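Local coordinates for protein alcohol dehydrogenase, zinc-containing (Thermotoga maritima, PDB 1VJ0) that binds zinc at two sites and probably works as an oxidoreductase of the zinc-dependent medium-chain alcohol dehydrogenase family, at residues R248-S251 with V252-R256; P307-V310 with Y311-L314; S337-S340 with R341-L345. All coordinates share one frame; numbering follows the deposited sequence.

Interaction 1 of 3, residues R248-S251 with V252-R256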
loop_
_atom_site.group_PDB
_atom_site.type_symbol
_atom_site.label_atom_id
_atom_site.label_comp_id
_atom_site.label_asym_id
_atom_site.label_seq_id
_atom_site.Cartn_x
_atom_site.Cartn_y
_atom_site.Cartn_z
ATOM N N ARG A 248 -30.574 -1.226 21.363
ATOM C CA ARG A 248 -31.950 -1.218 21.787
ATOM C C ARG A 248 -32.165 -0.314 23.011
ATOM O O ARG A 248 -33.317 -0.005 23.340
ATOM C CB ARG A 248 -32.463 -2.638 22.082
ATOM C CG ARG A 248 -32.342 -3.555 20.873
ATOM C CD ARG A 248 -32.994 -4.966 21.046
ATOM N N GLU A 249 -31.094 0.140 23.683
ATOM C CA GLU A 249 -31.282 0.847 24.962
ATOM C C GLU A 249 -30.680 2.253 24.994
ATOM O O GLU A 249 -30.652 2.884 26.052
ATOM C CB GLU A 249 -30.692 0.050 26.126
ATOM C CG GLU A 249 -31.165 -1.377 26.221
ATOM C CD GLU A 249 -32.607 -1.482 26.569
ATOM O OE1 GLU A 249 -33.110 -0.624 27.333
ATOM O OE2 GLU A 249 -33.249 -2.446 26.081
ATOM N N THR A 250 -30.205 2.690 23.843
ATOM C CA THR A 250 -29.601 3.992 23.630
ATOM C C THR A 250 -30.158 4.573 22.324
ATOM O O THR A 250 -30.602 3.819 21.457
ATOM C CB THR A 250 -28.043 3.887 23.457
ATOM O OG1 THR A 250 -27.667 2.930 22.475
ATOM C CG2 THR A 250 -27.354 3.391 24.679
ATOM N N SER A 251 -30.081 5.892 22.159
ATOM C CA SER A 251 -30.334 6.498 20.857
ATOM C C SER A 251 -29.078 6.503 19.988
ATOM O O SER A 251 -27.944 6.402 20.464
ATOM C CB SER A 251 -30.826 7.938 21.040
ATOM O OG SER A 251 -29.776 8.759 21.527
ATOM N N VAL A 252 -29.287 6.621 18.682
ATOM C CA VAL A 252 -28.211 6.788 17.740
ATOM C C VAL A 252 -27.337 7.988 18.178
ATOM O O VAL A 252 -26.108 7.931 18.109
ATOM C CB VAL A 252 -28.780 7.059 16.309
ATOM C CG1 VAL A 252 -27.676 7.409 15.356
ATOM C CG2 VAL A 252 -29.539 5.852 15.799
ATOM N N GLU A 253 -27.984 9.055 18.646
ATOM C CA GLU A 253 -27.252 10.265 19.043
ATOM C C GLU A 253 -26.312 10.003 20.243
ATOM O O GLU A 253 -25.151 10.463 20.226
ATOM C CB GLU A 253 -28.184 11.448 19.320
ATOM C CG GLU A 253 -28.983 11.876 18.082
ATOM C CD GLU A 253 -30.419 11.300 18.013
ATOM O OE1 GLU A 253 -30.675 10.102 18.345
ATOM O OE2 GLU A 253 -31.334 12.081 17.604
ATOM N N GLU A 254 -26.835 9.283 21.268
ATOM C CA GLU A 254 -26.021 8.844 22.423
ATOM C C GLU A 254 -24.826 8.012 22.029
ATOM O O GLU A 254 -23.739 8.192 22.566
ATOM C CB GLU A 254 -26.853 8.017 23.399
ATOM C CG GLU A 254 -27.823 8.855 24.147
ATOM C CD GLU A 254 -28.675 8.051 25.110
ATOM O OE1 GLU A 254 -29.126 6.948 24.777
ATOM O OE2 GLU A 254 -28.845 8.539 26.209
ATOM N N ARG A 255 -25.010 7.091 21.071
ATOM C CA ARG A 255 -23.902 6.246 20.672
ATOM C C ARG A 255 -22.849 7.057 19.906
ATOM O O ARG A 255 -21.652 6.818 20.019
ATOM C CB ARG A 255 -24.399 5.110 19.826
ATOM C CG ARG A 255 -25.293 4.178 20.649
ATOM C CD ARG A 255 -25.540 2.882 19.944
ATOM N NE ARG A 255 -26.340 2.973 18.712
ATOM C CZ ARG A 255 -27.674 3.057 18.655
ATOM N NH1 ARG A 255 -28.411 3.195 19.736
ATOM N NH2 ARG A 255 -28.306 3.064 17.469
ATOM N N ARG A 256 -23.303 8.011 19.119
ATOM C CA ARG A 256 -22.379 8.831 18.387
ATOM C C ARG A 256 -21.559 9.709 19.337
ATOM O O ARG A 256 -20.337 9.821 19.185
ATOM C CB ARG A 256 -23.128 9.665 17.400
ATOM C CG ARG A 256 -22.252 10.415 16.487
ATOM C CD ARG A 256 -23.016 11.185 15.460
ATOM N NE ARG A 256 -22.229 12.358 15.119
ATOM C CZ ARG A 256 -22.209 12.945 13.920
ATOM N NH1 ARG A 256 -22.960 12.481 12.911
ATOM N NH2 ARG A 256 -21.432 14.015 13.732
#
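Glu254 folds its side chain back over Ser251, CG lying 3.3 Å from Ser251 OG, and the two residues form a capping box at the start of helix 252-262. Ser251 is the N-cap. Its OG accepts from Glu254 N at 3.0 Å, with a nearly straight N-H...O angle of 169°, because its first torsion sets the hydroxyl between the backbone N and the carbonyl carbon, facing the first turn. The reciprocal bond runs from Ser251 N to Glu254 OE1, also 3.0 Å; the carboxylate receives it on the anti side, 23° out of its plane. The same oxygen comes within 3.2 Å of Thr250 CA, so the carboxylate lies against Thr250, the residue before the cap, as well. With its carboxylate beside the N-terminal end of the helix, Glu254 would probably be stabilised as the anion by the helix dipole.

The regular helical bonding starts with Arg255 N to Ser251 O. Arg255 then sends its side chain back past the cap toward Thr250, the chain bending at chi3. Glu283, on helix 280-287, forms a salt bridge with Arg255 NE, which ties this end of the helix to its neighbour in the Rossmann-type domain. Thr250 OG1 is hydrogen-bonded to Asn246 O, at the end of strand 243-246. Arg255 NH1 approaches two oxygens of one residue: Thr250 O, through a weak, bent bond, and Thr250 OG1, 2.9 Å away and only 7° out of the guanidinium plane.

Interaction 2 of 3, residues P307-V310 with Y311-L314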
loop_
_atom_site.group_PDB
_atom_site.type_symbol
_atom_site.label_atom_id
_atom_site.label_comp_id
_atom_site.label_asym_id
_atom_site.label_seq_id
_atom_site.Cartn_x
_atom_site.Cartn_y
_atom_site.Cartn_z
ATOM N N PRO A 307 -31.173 4.022 1.930
ATOM C CA PRO A 307 -31.007 5.406 1.478
ATOM C C PRO A 307 -29.617 5.911 1.832
ATOM O O PRO A 307 -29.312 6.169 2.991
ATOM C CB PRO A 307 -32.121 6.181 2.225
ATOM C CG PRO A 307 -32.533 5.302 3.358
ATOM C CD PRO A 307 -32.088 3.908 3.085
ATOM N N PHE A 308 -28.752 5.975 0.828
ATOM C CA PHE A 308 -27.373 6.341 1.051
ATOM C C PHE A 308 -27.135 7.779 0.692
ATOM O O PHE A 308 -27.459 8.198 -0.407
ATOM C CB PHE A 308 -26.483 5.464 0.193
ATOM C CG PHE A 308 -25.046 5.502 0.593
ATOM C CD1 PHE A 308 -24.203 6.490 0.093
ATOM C CD2 PHE A 308 -24.530 4.537 1.421
ATOM C CE1 PHE A 308 -22.875 6.514 0.434
ATOM C CE2 PHE A 308 -23.204 4.547 1.769
ATOM C CZ PHE A 308 -22.356 5.574 1.272
ATOM N N LYS A 309 -26.537 8.530 1.633
ATOM C CA LYS A 309 -26.226 9.927 1.431
ATOM C C LYS A 309 -24.808 10.074 0.858
ATOM O O LYS A 309 -23.816 10.073 1.583
ATOM C CB LYS A 309 -26.298 10.671 2.752
ATOM C CG LYS A 309 -27.662 10.661 3.378
ATOM C CD LYS A 309 -27.714 11.538 4.600
ATOM C CE LYS A 309 -29.133 11.389 5.207
ATOM N NZ LYS A 309 -29.287 12.176 6.469
ATOM N N VAL A 310 -24.738 10.228 -0.451
ATOM C CA VAL A 310 -23.457 10.202 -1.131
ATOM C C VAL A 310 -22.542 11.361 -0.736
ATOM O O VAL A 310 -21.367 11.151 -0.520
ATOM C CB VAL A 310 -23.635 10.186 -2.642
ATOM C CG1 VAL A 310 -22.266 10.292 -3.363
ATOM C CG2 VAL A 310 -24.433 8.940 -3.039
ATOM N N TYR A 311 -23.041 12.586 -0.698
ATOM C CA TYR A 311 -22.173 13.700 -0.358
ATOM C C TYR A 311 -21.618 13.613 1.066
ATOM O O TYR A 311 -20.401 13.729 1.280
ATOM C CB TYR A 311 -22.902 15.020 -0.525
ATOM C CG TYR A 311 -22.058 16.215 -0.228
ATOM C CD1 TYR A 311 -21.066 16.596 -1.111
ATOM C CD2 TYR A 311 -22.279 17.003 0.910
ATOM C CE1 TYR A 311 -20.298 17.709 -0.889
ATOM C CE2 TYR A 311 -21.489 18.150 1.153
ATOM C CZ TYR A 311 -20.495 18.474 0.228
ATOM O OH TYR A 311 -19.672 19.579 0.355
ATOM N N GLU A 312 -22.539 13.421 2.012
ATOM C CA GLU A 312 -22.259 13.451 3.435
ATOM C C GLU A 312 -21.467 12.265 3.883
ATOM O O GLU A 312 -20.603 12.398 4.736
ATOM C CB GLU A 312 -23.580 13.451 4.237
ATOM C CG GLU A 312 -24.413 14.688 4.030
ATOM C CD GLU A 312 -25.459 14.570 2.941
ATOM O OE1 GLU A 312 -25.369 13.759 2.003
ATOM O OE2 GLU A 312 -26.451 15.298 3.041
ATOM N N TRP A 313 -21.757 11.085 3.331
ATOM C CA TRP A 313 -21.100 9.867 3.797
ATOM C C TRP A 313 -19.900 9.425 3.014
ATOM O O TRP A 313 -19.070 8.758 3.589
ATOM C CB TRP A 313 -22.066 8.688 3.883
ATOM C CG TRP A 313 -23.155 8.962 4.787
ATOM C CD1 TRP A 313 -23.235 9.976 5.691
ATOM C CD2 TRP A 313 -24.376 8.222 4.901
ATOM N NE1 TRP A 313 -24.432 9.908 6.352
ATOM C CE2 TRP A 313 -25.150 8.846 5.881
ATOM C CE3 TRP A 313 -24.880 7.078 4.284
ATOM C CZ2 TRP A 313 -26.416 8.394 6.249
ATOM C CZ3 TRP A 313 -26.178 6.637 4.661
ATOM C CH2 TRP A 313 -26.892 7.291 5.628
ATOM N N LEU A 314 -19.836 9.749 1.719
ATOM C CA LEU A 314 -18.671 9.409 0.911
ATOM C C LEU A 314 -17.784 10.576 0.601
ATOM O O LEU A 314 -16.650 10.557 1.011
ATOM C CB LEU A 314 -19.038 8.795 -0.425
ATOM C CG LEU A 314 -19.169 7.306 -0.522
ATOM C CD1 LEU A 314 -19.679 6.981 -1.962
ATOM C CD2 LEU A 314 -17.907 6.560 -0.205
#
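Phe308 swings its ring out with CG anti to the backbone N (chi1 -165°), while Trp313 carries CG beside its own N (chi1 -60°), and the indole edge meets the phenyl face. It is a T-shaped pair, centroids 5.2 Å apart and planes at 82°, with Trp313 CE3 over the centre of the Phe308 ring. Lys309 covers one face of the indole: its CB sits 3.9 Å from the centroid of the five-membered ring in a CH-pi contact, and the extended chain carries CD to 3.8 Å from Trp313 CZ2. Leu314 CG meets the edge of the Phe308 ring near CE1. Lys309, the N-cap of helix 310-315, accepts from Trp313 N at its carbonyl O (2.9 Å), which brings Trp313 one turn on from Lys309, where the indole can lie against the lysine's methylenes.

Phe308 also meets Phe308 of the second subunit, where an antiparallel ladder carries the sheet across the interface. Glu286 takes the hydrogen bond from Trp313 NE1. The lysine contributes methylenes to the contact, not charge: Lys309 NZ is 5.4 Å from Glu312 OE2, too far for a salt bridge, so any attraction between them is probably a weak long-range one.

Interaction 3 of 3, residues S337-S340 with R341-L345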
loop_
_atom_site.group_PDB
_atom_site.type_symbol
_atom_site.label_atom_id
_atom_site.label_comp_id
_atom_site.label_asym_id
_atom_site.label_seq_id
_atom_site.Cartn_x
_atom_site.Cartn_y
_atom_site.Cartn_z
ATOM N N SER A 337 -3.267 -18.348 12.902
ATOM C CA SER A 337 -2.228 -17.823 13.836
ATOM C C SER A 337 -2.828 -16.975 14.968
ATOM O O SER A 337 -2.513 -17.189 16.154
ATOM C CB SER A 337 -1.122 -17.069 13.077
ATOM O OG SER A 337 -0.163 -16.505 13.981
ATOM N N ILE A 338 -3.701 -16.030 14.621
ATOM C CA ILE A 338 -4.341 -15.198 15.658
ATOM C C ILE A 338 -5.163 -16.055 16.615
ATOM O O ILE A 338 -5.111 -15.903 17.846
ATOM C CB ILE A 338 -5.201 -14.107 15.017
ATOM C CG1 ILE A 338 -4.311 -13.068 14.326
ATOM C CG2 ILE A 338 -6.051 -13.380 16.056
ATOM C CD1 ILE A 338 -5.136 -12.169 13.312
ATOM N N THR A 339 -5.937 -16.959 16.035
ATOM C CA THR A 339 -6.817 -17.810 16.800
ATOM C C THR A 339 -6.012 -18.627 17.844
ATOM O O THR A 339 -6.408 -18.746 19.004
ATOM C CB THR A 339 -7.633 -18.691 15.859
ATOM O OG1 THR A 339 -8.513 -17.873 15.076
ATOM C CG2 THR A 339 -8.553 -19.619 16.651
ATOM N N SER A 340 -4.855 -19.133 17.415
ATOM C CA SER A 340 -4.016 -20.012 18.214
ATOM C C SER A 340 -3.455 -19.307 19.457
ATOM O O SER A 340 -3.113 -19.969 20.415
ATOM C CB SER A 340 -2.880 -20.564 17.352
ATOM O OG SER A 340 -1.894 -19.551 17.184
ATOM N N ARG A 341 -3.367 -17.981 19.436
ATOM C CA ARG A 341 -3.016 -17.225 20.624
ATOM C C ARG A 341 -4.231 -16.831 21.456
ATOM O O ARG A 341 -4.081 -16.140 22.435
ATOM C CB ARG A 341 -2.256 -15.972 20.273
ATOM C CG ARG A 341 -0.943 -16.199 19.508
ATOM C CD ARG A 341 -0.176 -14.888 19.226
ATOM N NE ARG A 341 -0.712 -14.118 18.081
ATOM C CZ ARG A 341 -1.206 -12.865 18.144
ATOM N NH1 ARG A 341 -1.309 -12.183 19.301
ATOM N NH2 ARG A 341 -1.651 -12.305 17.012
ATOM N N ASN A 342 -5.435 -17.240 21.066
ATOM C CA ASN A 342 -6.632 -16.773 21.768
ATOM C C ASN A 342 -7.664 -17.872 21.977
ATOM O O ASN A 342 -8.897 -17.604 22.081
ATOM C CB ASN A 342 -7.226 -15.634 20.951
ATOM C CG ASN A 342 -6.375 -14.391 20.973
ATOM O OD1 ASN A 342 -6.416 -13.649 21.925
ATOM N ND2 ASN A 342 -5.675 -14.123 19.885
ATOM N N TYR A 343 -7.192 -19.108 22.058
ATOM C CA TYR A 343 -8.108 -20.243 22.235
ATOM C C TYR A 343 -9.031 -20.100 23.441
ATOM O O TYR A 343 -10.213 -20.378 23.348
ATOM C CB TYR A 343 -7.339 -21.581 22.378
ATOM C CG TYR A 343 -6.746 -22.109 21.081
ATOM C CD1 TYR A 343 -7.510 -22.161 19.922
ATOM C CD2 TYR A 343 -5.443 -22.600 21.031
ATOM C CE1 TYR A 343 -6.995 -22.641 18.717
ATOM C CE2 TYR A 343 -4.904 -23.087 19.815
ATOM C CZ TYR A 343 -5.703 -23.118 18.666
ATOM O OH TYR A 343 -5.241 -23.582 17.443
ATOM N N GLN A 344 -8.507 -19.711 24.580
ATOM C CA GLN A 344 -9.346 -19.629 25.757
ATOM C C GLN A 344 -10.443 -18.548 25.656
ATOM O O GLN A 344 -11.565 -18.755 26.114
ATOM C CB GLN A 344 -8.496 -19.414 27.003
ATOM C CG GLN A 344 -7.789 -20.692 27.508
ATOM C CD GLN A 344 -6.867 -20.397 28.691
ATOM O OE1 GLN A 344 -7.165 -20.805 29.829
ATOM N NE2 GLN A 344 -5.774 -19.626 28.440
ATOM N N LEU A 345 -10.127 -17.398 25.080
ATOM C CA LEU A 345 -11.155 -16.382 24.820
ATOM C C LEU A 345 -12.148 -16.871 23.798
ATOM O O LEU A 345 -13.333 -16.807 24.029
ATOM C CB LEU A 345 -10.517 -15.058 24.366
ATOM C CG LEU A 345 -9.675 -14.444 25.511
ATOM C CD1 LEU A 345 -9.152 -13.141 24.974
ATOM C CD2 LEU A 345 -10.427 -14.242 26.762
HETATM O O HOH W 1 -4.171 -19.808 22.913
#
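The backbone leaves helix 329-340 through a type I beta turn, residues 339-342, in which Ile338 O accepts from Arg341 N at 3.1 Å and Thr339 O, closing the turn, from Asn342 N at 2.7 Å, both donors standing above the carbonyl planes, before helix 343-346 sets off. Asn342 strengthens the turn with its side chain: ND2 reaches back to Ile338 O at 2.8 Å, with Ile338 O close to the plane of the Asn342 amide and an N-H...O angle of 162°. Ile338 O is thus gripped by two donors, one from each face of its carbonyl plane. Ser340 OG, turned back along the helix by a chi1 of 77°, donates to Ser337 O.

Tyr343 lays one ring face over the end of the first helix. Ser340 CA makes a CH-pi contact 3.8 Å from the ring centroid, and Thr339 O lies over the same face; both are off-centre. A water takes a hydrogen bond from Tyr343 N and donates one to Ser340 O, bridging the two. With an alanine at Tyr343, Ser340 CA would probably lose its ring cover, and Asp168 the phenol hydroxyl that hydrogen-bonds to it.

Around the turn, Thr339 and Tyr343 pack on helix 170-188 and Asn342 on helix 206-217, while Ser337 OG is hydrogen-bonded to Glu221 of the third subunit.

How the interactions relate
All three are local contacts at helix ends, met in series along the chain: interactions 1 and 2 lie where helices begin, and interaction 3 joins the end of one helix to the start of the next. Interactions 1 and 2 are neighbours, centres 21 Å apart and nearest atoms about 7 Å apart; without touching, both reach helix 280-287, through Glu283 and Glu286 respectively. The centre of interaction 3 is 32 Å from that of interaction 1 and 38 Å from that of interaction 2. It is nearest the metal: the side chain of Thr339 is about 13 Å from a bound zinc ion and about 11 Å from the side chain of Cys178, a zinc ligand. Interactions 2 and 3 face different subunits, the second and the third.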